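Local coordinates for SPbeta prophage-derived uncharacterized protein YorR (Bacillus subtilis, PDB 3KB2) that is of unknown function but binds guanosine-3'-monophosphate-5'-diphosphate with magnesium and may act as a dTMP kinase, at residues 4-9 with 15-20; 62-67 with 86-91; 28-33 with 50-55. One frame throughout, in Å; residues are numbered along the deposited sequence.

Overall arrangement
Contacts 1 and 3 each pack a helix on a strand of the parallel sheet ordered 29-31, 58-61, 3-7, 96-102, 143-147, while contact 2 joins two helices beside it. Contact 1 carries Ser15 and Thr16 of the nucleotide site. Its centre lies about 13 Å from that of contact 3 and about 15 Å from that of contact 2, to which Leu6 O is linked through Arg62 N (2.8 Å). The centres of contacts 2 and 3 are about 10 Å apart, and Lys91 NZ joins the pair in a salt bridge to Asp54 OD1 (2.9 Å). Contact 2 lies outside the ligand's first shell: the nearest side-chain atom of Phe63 is about 12 Å from the magnesium.

Contact 1 (4-9 with 15-20); sequences IILEGP and STVAAK. With MG (magnesium ion), chain D; G3D (guanosine-3'-monophosphate-5'-diphosphate), chain C.
Leu6 meets the helix through a single branch: its CD1 lies 3.6 Å from Ala18 CB and, more loosely, 4.4 Å from Val17 CG1. With CG anti to the carbonyl carbon (chi1 -56°) and CD1 extended beyond it (chi2 176°), the side chain reaches straight from the strand to the helix surface. All three residues are buried, and the small Ala18 methyl lets strand and helix come within 7.6 Å between Leu6 CA and Ala18 CA. The loop joining this strand to this helix is the P-loop (Walker A type) of a nucleoside monophosphate kinase-like fold, with the phosphates of the bound nucleotide lying at the start of helix 14-25. Ser15 and Thr16 there hold the diphosphate. Ser15 N donates to G3D O3B (3.1 Å, N-H...O 155°), while Ser15 OG binds the magnesium at 2.3 Å. The metal also takes O3B and four waters, giving six ligands, and waters 1 and 4 donate in turn to phosphate oxygens. Thr16 grips one oxygen twice, since its backbone N lies 2.9 Å and its OG1 2.7 Å from G3D O1A, both as donors. Further out, Asp61 OD1 is hydrogen-bonded to Ser15 OG and so helps position the metal-binding hydroxyl; Lys14 N, Cys11 N and Cys12 N bind the nucleotide too. Val99 packs on Leu6, whereas Leu101 and Ile156 pack on Val17.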
loop_
_atom_site.group_PDB
_atom_site.type_symbol
_atom_site.label_atom_id
_atom_site.label_comp_id
_atom_site.label_asym_id
_atom_site.label_seq_id
_atom_site.Cartn_x
_atom_site.Cartn_y
_atom_site.Cartn_z
ATOM N N ILE A 4 -17.254 -5.759 -19.825
ATOM C CA ILE A 4 -17.602 -5.457 -18.438
ATOM C C ILE A 4 -16.408 -4.941 -17.658
ATOM O O ILE A 4 -15.400 -5.622 -17.526
ATOM C CB ILE A 4 -18.162 -6.706 -17.733
ATOM C CG1 ILE A 4 -19.316 -7.293 -18.565
ATOM C CG2 ILE A 4 -18.638 -6.345 -16.338
ATOM C CD1 ILE A 4 -19.834 -8.608 -18.051
ATOM N N ILE A 5 -16.536 -3.734 -17.134
ATOM C CA ILE A 5 -15.462 -3.111 -16.374
ATOM C C ILE A 5 -15.837 -2.999 -14.894
ATOM O O ILE A 5 -16.863 -2.403 -14.540
ATOM C CB ILE A 5 -15.155 -1.711 -16.957
ATOM C CG1 ILE A 5 -14.701 -1.858 -18.418
ATOM C CG2 ILE A 5 -14.071 -1.027 -16.164
ATOM C CD1 ILE A 5 -14.890 -0.613 -19.233
ATOM N N LEU A 6 -15.002 -3.571 -14.034
ATOM C CA LEU A 6 -15.237 -3.555 -12.589
ATOM C C LEU A 6 -14.296 -2.587 -11.891
ATOM O O LEU A 6 -13.084 -2.761 -11.909
ATOM C CB LEU A 6 -15.054 -4.965 -12.028
ATOM C CG LEU A 6 -15.961 -5.977 -12.732
ATOM C CD1 LEU A 6 -15.691 -7.375 -12.211
ATOM C CD2 LEU A 6 -17.428 -5.590 -12.495
ATOM N N GLU A 7 -14.866 -1.567 -11.267
ATOM C CA GLU A 7 -14.071 -0.565 -10.583
ATOM C C GLU A 7 -14.540 -0.387 -9.155
ATOM O O GLU A 7 -15.657 -0.762 -8.800
ATOM C CB GLU A 7 -14.151 0.775 -11.328
ATOM C CG GLU A 7 -13.519 0.758 -12.712
ATOM C CD GLU A 7 -12.008 0.844 -12.657
ATOM O OE1 GLU A 7 -11.408 0.170 -11.792
ATOM O OE2 GLU A 7 -11.412 1.575 -13.482
ATOM N N GLY A 8 -13.677 0.197 -8.338
ATOM C CA GLY A 8 -14.021 0.421 -6.952
ATOM C C GLY A 8 -12.859 0.088 -6.042
ATOM O O GLY A 8 -11.904 -0.583 -6.457
ATOM N N PRO A 9 -12.913 0.557 -4.786
ATOM C CA PRO A 9 -11.866 0.314 -3.793
ATOM C C PRO A 9 -11.745 -1.170 -3.459
ATOM O O PRO A 9 -12.596 -1.976 -3.843
ATOM C CB PRO A 9 -12.341 1.126 -2.595
ATOM C CG PRO A 9 -13.845 1.020 -2.712
ATOM C CD PRO A 9 -14.031 1.308 -4.183
ATOM N N SER A 15 -13.191 -8.949 -7.641
ATOM C CA SER A 15 -12.655 -10.187 -8.197
ATOM C C SER A 15 -13.593 -11.380 -8.100
ATOM O O SER A 15 -13.587 -12.265 -8.960
ATOM C CB SER A 15 -11.327 -10.500 -7.529
ATOM O OG SER A 15 -10.385 -9.519 -7.930
ATOM N N THR A 16 -14.395 -11.397 -7.039
ATOM C CA THR A 16 -15.374 -12.454 -6.809
ATOM C C THR A 16 -16.445 -12.293 -7.888
ATOM O O THR A 16 -16.779 -13.246 -8.591
ATOM C CB THR A 16 -16.017 -12.303 -5.414
ATOM O OG1 THR A 16 -14.984 -12.339 -4.427
ATOM C CG2 THR A 16 -17.008 -13.433 -5.133
ATOM N N VAL A 17 -16.978 -11.080 -8.021
ATOM C CA VAL A 17 -18.002 -10.835 -9.031
ATOM C C VAL A 17 -17.468 -11.246 -10.390
ATOM O O VAL A 17 -18.141 -11.940 -11.144
ATOM C CB VAL A 17 -18.424 -9.351 -9.071
ATOM C CG1 VAL A 17 -19.260 -9.077 -10.314
ATOM C CG2 VAL A 17 -19.232 -9.028 -7.839
ATOM N N ALA A 18 -16.245 -10.824 -10.686
ATOM C CA ALA A 18 -15.600 -11.136 -11.952
ATOM C C ALA A 18 -15.587 -12.644 -12.222
ATOM O O ALA A 18 -15.874 -13.100 -13.337
ATOM C CB ALA A 18 -14.180 -10.593 -11.943
ATOM N N ALA A 19 -15.245 -13.417 -11.196
ATOM C CA ALA A 19 -15.185 -14.868 -11.315
ATOM C C ALA A 19 -16.562 -15.476 -11.565
ATOM O O ALA A 19 -16.700 -16.428 -12.329
ATOM C CB ALA A 19 -14.577 -15.467 -10.041
ATOM N N LYS A 20 -17.578 -14.925 -10.901
ATOM C CA LYS A 20 -18.947 -15.414 -11.040
ATOM C C LYS A 20 -19.524 -15.040 -12.415
ATOM O O LYS A 20 -20.251 -15.829 -13.033
ATOM C CB LYS A 20 -19.824 -14.842 -9.911
ATOM C CG LYS A 20 -19.447 -15.314 -8.493
ATOM C CD LYS A 20 -20.269 -14.589 -7.425
ATOM C CE LYS A 20 -20.371 -15.374 -6.108
ATOM N NZ LYS A 20 -19.059 -15.793 -5.568
HETATM MG MG MG D . -9.233 -8.046 -6.568
HETATM P PB G3D C . -11.740 -7.221 -4.207
HETATM O O1B G3D C . -10.572 -6.505 -3.524
HETATM O O2B G3D C . -12.815 -6.384 -4.750
HETATM O O3B G3D C . -11.123 -8.180 -5.406
HETATM P PA G3D C . -12.750 -9.820 -3.538
HETATM O O3A G3D C . -12.348 -8.290 -3.252
HETATM O O1A G3D C . -13.733 -9.937 -4.604
HETATM O O2A G3D C . -11.431 -10.598 -3.657
HETATM O "O5'" G3D C . -13.564 -10.199 -2.140
HETATM C "C5'" G3D C . -12.830 -9.680 -0.956
HETATM C "C4'" G3D C . -13.450 -10.719 0.100
HETATM O "O4'" G3D C . -14.860 -10.582 0.345
HETATM C "C3'" G3D C . -13.248 -12.128 -0.101
HETATM O "O3'" G3D C . -12.862 -12.792 1.075
HETATM C "C2'" G3D C . -14.491 -12.740 -0.811
HETATM O "O2'" G3D C . -14.681 -14.006 -0.504
HETATM C "C1'" G3D C . -15.546 -11.830 0.190
HETATM N N9 G3D C . -16.912 -11.868 -0.455
HETATM C C8 G3D C . -17.112 -12.050 -1.816
HETATM N N7 G3D C . -18.463 -11.990 -1.813
HETATM C C5 G3D C . -19.068 -11.933 -0.556
HETATM C C6 G3D C . -20.296 -11.894 -0.286
HETATM O O6 G3D C . -21.421 -11.872 -0.873
HETATM N N1 G3D C . -20.495 -11.704 1.193
HETATM C C2 G3D C . -19.413 -11.654 1.882
HETATM N N2 G3D C . -19.634 -11.389 3.340
HETATM N N3 G3D C . -18.124 -11.607 1.583
HETATM C C4 G3D C . -18.058 -11.821 0.272
HETATM P P1 G3D C . -11.768 -13.575 1.256
HETATM O O4P G3D C . -12.069 -14.954 1.020
HETATM O O5P G3D C . -11.509 -13.378 2.831
HETATM O O6P G3D C . -10.414 -13.083 0.737
HETATM O O HOH W 1 -9.461 -9.914 -5.147
HETATM O O HOH W 2 -9.820 -6.309 -7.899
HETATM O O HOH W 3 -7.116 -8.764 -7.083
HETATM O O HOH W 4 -8.437 -6.496 -5.140
#

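Contact 2 (62-67 with 86-91); sequences RFVYSN and RFIEDK
Val64 and Ile88 make the closest apolar contact, with Val64 CG1 3.7 Å from Ile88 CD1 as the two side chains run past each other in opposite directions. Ile88 also sends CG2 toward the Phe63 ring, 4.3 Å from its CE2, at an oblique approach. Val64 is wedged between two rings of its own segment: CG1 stands over the centre of the Phe63 face and CG2 over the centre of the Tyr65 face. Phe49 meets both Phe63 and Ile88, so helix 42-52 extends this apolar cluster between helices 64-70 and 82-92.

The polar part is one bond. Tyr65 OH donates to Glu89 OE2 (2.7 Å), which accepts through its anti lone pair, the one away from the other carboxylate oxygen. The acceptor lies at the ring edge and in its plane, while ring and carboxylate are turned 56° apart. An extended Glu89 chain beyond CG (chi2 -179°) carries the carboxylate across to the phenol. Gly140 N is also hydrogen-bonded to OE2, giving this buried oxygen two partners; together they would favour the ionised carboxylate.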
loop_
_atom_site.group_PDB
_atom_site.type_symbol
_atom_site.label_atom_id
_atom_site.label_comp_id
_atom_site.label_asym_id
_atom_site.label_seq_id
_atom_site.Cartn_x
_atom_site.Cartn_y
_atom_site.Cartn_z
ATOM N N ARG A 62 -10.659 -3.830 -12.645
ATOM C CA ARG A 62 -9.933 -2.573 -12.441
ATOM C C ARG A 62 -9.413 -2.070 -13.785
ATOM O O ARG A 62 -8.754 -2.808 -14.520
ATOM C CB ARG A 62 -8.785 -2.759 -11.454
ATOM C CG ARG A 62 -9.265 -3.177 -10.081
ATOM C CD ARG A 62 -8.441 -2.520 -9.003
ATOM N NE ARG A 62 -7.050 -2.934 -9.088
ATOM C CZ ARG A 62 -6.118 -2.582 -8.212
ATOM N NH1 ARG A 62 -6.434 -1.804 -7.179
ATOM N NH2 ARG A 62 -4.871 -3.008 -8.370
ATOM N N PHE A 63 -9.698 -0.809 -14.098
ATOM C CA PHE A 63 -9.307 -0.256 -15.384
ATOM C C PHE A 63 -8.849 1.217 -15.325
ATOM O O PHE A 63 -8.142 1.606 -14.397
ATOM C CB PHE A 63 -10.500 -0.462 -16.344
ATOM C CG PHE A 63 -10.152 -0.361 -17.807
ATOM C CD1 PHE A 63 -8.873 -0.665 -18.268
ATOM C CD2 PHE A 63 -11.119 0.028 -18.730
ATOM C CE1 PHE A 63 -8.568 -0.580 -19.629
ATOM C CE2 PHE A 63 -10.818 0.112 -20.088
ATOM C CZ PHE A 63 -9.543 -0.190 -20.534
ATOM N N VAL A 64 -9.243 2.017 -16.320
ATOM C CA VAL A 64 -8.853 3.427 -16.411
ATOM C C VAL A 64 -9.246 4.291 -15.217
ATOM O O VAL A 64 -8.538 5.233 -14.880
ATOM C CB VAL A 64 -9.413 4.112 -17.705
ATOM C CG1 VAL A 64 -8.805 3.475 -18.956
ATOM C CG2 VAL A 64 -10.947 4.004 -17.746
ATOM N N TYR A 65 -10.364 3.994 -14.573
ATOM C CA TYR A 65 -10.769 4.815 -13.444
ATOM C C TYR A 65 -9.899 4.584 -12.222
ATOM O O TYR A 65 -9.511 5.544 -11.561
ATOM C CB TYR A 65 -12.254 4.604 -13.159
ATOM C CG TYR A 65 -13.077 4.986 -14.370
ATOM C CD1 TYR A 65 -13.065 6.302 -14.862
ATOM C CD2 TYR A 65 -13.786 4.022 -15.084
ATOM C CE1 TYR A 65 -13.730 6.636 -16.035
ATOM C CE2 TYR A 65 -14.453 4.343 -16.252
ATOM C CZ TYR A 65 -14.423 5.643 -16.727
ATOM O OH TYR A 65 -15.087 5.928 -17.903
ATOM N N SER A 66 -9.564 3.330 -11.925
ATOM C CA SER A 66 -8.687 3.070 -10.793
ATOM C C SER A 66 -7.345 3.754 -11.062
ATOM O O SER A 66 -6.671 4.180 -10.131
ATOM C CB SER A 66 -8.452 1.572 -10.611
ATOM O OG SER A 66 -9.659 0.892 -10.369
ATOM N N ASN A 67 -6.945 3.849 -12.331
ATOM C CA ASN A 67 -5.683 4.501 -12.649
ATOM C C ASN A 67 -5.711 5.948 -12.179
ATOM O O ASN A 67 -4.761 6.419 -11.565
ATOM C CB ASN A 67 -5.389 4.467 -14.142
ATOM C CG ASN A 67 -4.162 5.271 -14.499
ATOM O OD1 ASN A 67 -3.039 4.892 -14.183
ATOM N ND2 ASN A 67 -4.372 6.394 -15.153
ATOM N N ARG A 86 -10.707 10.278 -22.450
ATOM C CA ARG A 86 -11.851 10.566 -23.293
ATOM C C ARG A 86 -11.800 9.697 -24.554
ATOM O O ARG A 86 -12.822 9.238 -25.045
ATOM C CB ARG A 86 -11.831 12.053 -23.633
ATOM C CG ARG A 86 -12.958 12.553 -24.489
ATOM C CD ARG A 86 -12.925 14.074 -24.544
ATOM N NE ARG A 86 -11.644 14.590 -25.027
ATOM C CZ ARG A 86 -10.859 15.415 -24.337
ATOM N NH1 ARG A 86 -11.215 15.823 -23.125
ATOM N NH2 ARG A 86 -9.720 15.844 -24.865
ATOM N N PHE A 87 -10.602 9.459 -25.067
ATOM C CA PHE A 87 -10.441 8.640 -26.262
ATOM C C PHE A 87 -10.866 7.198 -25.988
ATOM O O PHE A 87 -11.587 6.597 -26.774
ATOM C CB PHE A 87 -8.981 8.701 -26.727
ATOM C CG PHE A 87 -8.671 7.830 -27.905
ATOM C CD1 PHE A 87 -8.237 6.525 -27.724
ATOM C CD2 PHE A 87 -8.801 8.317 -29.197
ATOM C CE1 PHE A 87 -7.935 5.714 -28.815
ATOM C CE2 PHE A 87 -8.502 7.514 -30.297
ATOM C CZ PHE A 87 -8.066 6.208 -30.104
ATOM N N ILE A 88 -10.426 6.649 -24.862
ATOM C CA ILE A 88 -10.770 5.270 -24.502
ATOM C C ILE A 88 -12.264 5.079 -24.272
ATOM O O ILE A 88 -12.827 4.057 -24.653
ATOM C CB ILE A 88 -10.008 4.823 -23.247
ATOM C CG1 ILE A 88 -8.513 4.754 -23.568
ATOM C CG2 ILE A 88 -10.501 3.471 -22.784
ATOM C CD1 ILE A 88 -7.657 4.573 -22.341
ATOM N N GLU A 89 -12.900 6.066 -23.653
ATOM C CA GLU A 89 -14.333 5.998 -23.390
ATOM C C GLU A 89 -15.127 5.961 -24.693
ATOM O O GLU A 89 -16.007 5.123 -24.876
ATOM C CB GLU A 89 -14.766 7.199 -22.553
ATOM C CG GLU A 89 -14.066 7.273 -21.203
ATOM C CD GLU A 89 -14.530 8.448 -20.382
ATOM O OE1 GLU A 89 -14.471 9.583 -20.902
ATOM O OE2 GLU A 89 -14.942 8.242 -19.219
ATOM N N ASP A 90 -14.815 6.876 -25.601
ATOM C CA ASP A 90 -15.513 6.921 -26.875
ATOM C C ASP A 90 -15.314 5.601 -27.619
ATOM O O ASP A 90 -16.214 5.095 -28.290
ATOM C CB ASP A 90 -14.985 8.082 -27.721
ATOM C CG ASP A 90 -15.580 8.100 -29.117
ATOM O OD1 ASP A 90 -16.787 8.399 -29.257
ATOM O OD2 ASP A 90 -14.839 7.805 -30.077
ATOM N N LYS A 91 -14.129 5.034 -27.480
ATOM C CA LYS A 91 -13.817 3.791 -28.153
ATOM C C LYS A 91 -14.610 2.548 -27.684
ATOM O O LYS A 91 -14.789 1.599 -28.454
ATOM C CB LYS A 91 -12.313 3.543 -28.040
ATOM C CG LYS A 91 -11.828 2.298 -28.739
ATOM C CD LYS A 91 -10.318 2.249 -28.778
ATOM C CE LYS A 91 -9.872 0.963 -29.432
ATOM N NZ LYS A 91 -8.437 0.949 -29.790
#

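Contact 3 (28-33 with 50-55); sequences PIIKGS and NKLADE
Strand 29-31 and helix 42-52 form the first half of a beta-alpha-beta crossover whose second strand, 58-61, lies next to the first and parallel to it in the sheet. Leu52 of that helix reaches back to the strand with both branches of its fork. Leu52 CD2 lies 4.1 Å from Ile30 CG2, and Leu52 CD1 lies 4.1 Å from Gly32 CA, so one methyl meets a side chain and the other rests against bare backbone just beyond the strand. The backbones are nearest at the same place, with Gly32 CA and Leu52 CA 7.8 Å apart. Ile30 offers the CG2 branch because this methyl is anti to the backbone N, and the two side chains meet at a slant. Neither carbon-carbon approach is tight, and with 139 Å² buried in total they describe light apolar packing.

Alternation along the strand separates the two faces of the sheet. Ile30 points toward helix 42-52, whereas the neighbouring Ile29 packs on Ala18 and Ser22 of helix 14-25. Strand 58-61 is held from two directions, since Ile30 pairs with it through backbone bonds to Ile59 and Asp61 while the Leu52 side chain touches its Ile60.

After Leu52 the chain reverses in a type I beta turn closed by Glu55 N to Leu52 O (2.9 Å). At the other end of the contact, Ser33 OG is hydrogen-bonded to Phe63 O, tying the segment after strand 29-31 to the start of helix 64-70. An edge strand covered in this way by the helix of its own crossover is typical of parallel alpha/beta folds of the P-loop kinase kind.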
loop_
_atom_site.group_PDB
_atom_site.type_symbol
_atom_site.label_atom_id
_atom_site.label_comp_id
_atom_site.label_asym_id
_atom_site.label_seq_id
_atom_site.Cartn_x
_atom_site.Cartn_y
_atom_site.Cartn_z
ATOM N N PRO A 28 -13.446 -14.127 -20.398
ATOM C CA PRO A 28 -12.166 -14.281 -19.703
ATOM C C PRO A 28 -12.039 -13.091 -18.754
ATOM O O PRO A 28 -12.654 -12.059 -18.990
ATOM C CB PRO A 28 -11.141 -14.191 -20.828
ATOM C CG PRO A 28 -11.896 -14.577 -22.042
ATOM C CD PRO A 28 -13.248 -13.966 -21.847
ATOM N N ILE A 29 -11.242 -13.237 -17.699
ATOM C CA ILE A 29 -11.023 -12.174 -16.722
ATOM C C ILE A 29 -9.616 -11.585 -16.874
ATOM O O ILE A 29 -8.623 -12.315 -16.858
ATOM C CB ILE A 29 -11.130 -12.702 -15.277
ATOM C CG1 ILE A 29 -12.483 -13.372 -15.052
ATOM C CG2 ILE A 29 -10.937 -11.548 -14.300
ATOM C CD1 ILE A 29 -12.639 -13.980 -13.657
ATOM N N ILE A 30 -9.532 -10.264 -16.986
ATOM C CA ILE A 30 -8.247 -9.587 -17.149
ATOM C C ILE A 30 -8.112 -8.420 -16.169
ATOM O O ILE A 30 -9.039 -7.630 -16.019
ATOM C CB ILE A 30 -8.110 -9.050 -18.601
ATOM C CG1 ILE A 30 -8.030 -10.227 -19.572
ATOM C CG2 ILE A 30 -6.894 -8.130 -18.730
ATOM C CD1 ILE A 30 -8.154 -9.830 -21.009
ATOM N N LYS A 31 -6.966 -8.323 -15.503
ATOM C CA LYS A 31 -6.710 -7.231 -14.569
ATOM C C LYS A 31 -6.249 -6.042 -15.405
ATOM O O LYS A 31 -5.303 -6.161 -16.174
ATOM C CB LYS A 31 -5.610 -7.626 -13.583
ATOM C CG LYS A 31 -5.927 -8.857 -12.758
ATOM C CD LYS A 31 -6.989 -8.568 -11.708
ATOM C CE LYS A 31 -6.388 -8.426 -10.307
ATOM N NZ LYS A 31 -5.449 -7.266 -10.157
ATOM N N GLY A 32 -6.914 -4.902 -15.257
ATOM C CA GLY A 32 -6.542 -3.738 -16.040
ATOM C C GLY A 32 -5.398 -2.915 -15.487
ATOM O O GLY A 32 -4.335 -2.812 -16.114
ATOM N N SER A 33 -5.616 -2.325 -14.317
ATOM C CA SER A 33 -4.601 -1.492 -13.678
ATOM C C SER A 33 -3.488 -2.304 -13.035
ATOM O O SER A 33 -3.696 -3.035 -12.069
ATOM C CB SER A 33 -5.244 -0.561 -12.638
ATOM O OG SER A 33 -5.888 0.537 -13.277
ATOM N N ASN A 50 -5.329 1.027 -24.385
ATOM C CA ASN A 50 -5.914 1.076 -25.713
ATOM C C ASN A 50 -6.130 -0.325 -26.265
ATOM O O ASN A 50 -7.108 -0.571 -26.958
ATOM C CB ASN A 50 -5.016 1.864 -26.661
ATOM C CG ASN A 50 -5.804 2.575 -27.726
ATOM O OD1 ASN A 50 -5.269 2.966 -28.752
ATOM N ND2 ASN A 50 -7.093 2.763 -27.476
ATOM N N LYS A 51 -5.206 -1.236 -25.970
ATOM C CA LYS A 51 -5.333 -2.615 -26.432
ATOM C C LYS A 51 -6.512 -3.271 -25.738
ATOM O O LYS A 51 -7.276 -4.010 -26.359
ATOM C CB LYS A 51 -4.075 -3.424 -26.126
ATOM C CG LYS A 51 -2.905 -3.129 -27.032
ATOM C CD LYS A 51 -1.649 -3.765 -26.488
ATOM C CE LYS A 51 -0.423 -3.144 -27.134
ATOM N NZ LYS A 51 0.857 -3.594 -26.504
ATOM N N LEU A 52 -6.661 -3.018 -24.444
ATOM C CA LEU A 52 -7.782 -3.606 -23.739
ATOM C C LEU A 52 -9.053 -3.059 -24.355
ATOM O O LEU A 52 -10.021 -3.779 -24.503
ATOM C CB LEU A 52 -7.728 -3.264 -22.255
ATOM C CG LEU A 52 -6.516 -3.855 -21.553
ATOM C CD1 LEU A 52 -6.522 -3.439 -20.085
ATOM C CD2 LEU A 52 -6.540 -5.380 -21.700
ATOM N N ALA A 53 -9.029 -1.787 -24.736
ATOM C CA ALA A 53 -10.194 -1.152 -25.328
ATOM C C ALA A 53 -10.635 -1.822 -26.622
ATOM O O ALA A 53 -11.753 -1.605 -27.094
ATOM C CB ALA A 53 -9.929 0.319 -25.567
ATOM N N ASP A 54 -9.761 -2.627 -27.212
ATOM C CA ASP A 54 -10.123 -3.326 -28.442
ATOM C C ASP A 54 -10.859 -4.619 -28.116
ATOM O O ASP A 54 -11.651 -5.107 -28.915
ATOM C CB ASP A 54 -8.875 -3.632 -29.267
ATOM C CG ASP A 54 -8.332 -2.407 -29.961
ATOM O OD1 ASP A 54 -9.124 -1.720 -30.645
ATOM O OD2 ASP A 54 -7.121 -2.135 -29.831
ATOM N N GLU A 55 -10.590 -5.164 -26.932
ATOM C CA GLU A 55 -11.215 -6.401 -26.490
ATOM C C GLU A 55 -12.719 -6.254 -26.316
ATOM O O GLU A 55 -13.247 -5.142 -26.201
ATOM C CB GLU A 55 -10.603 -6.871 -25.160
ATOM C CG GLU A 55 -9.371 -7.790 -25.262
ATOM C CD GLU A 55 -9.664 -9.127 -25.949
ATOM O OE1 GLU A 55 -8.972 -10.130 -25.647
ATOM O OE2 GLU A 55 -10.579 -9.175 -26.807
#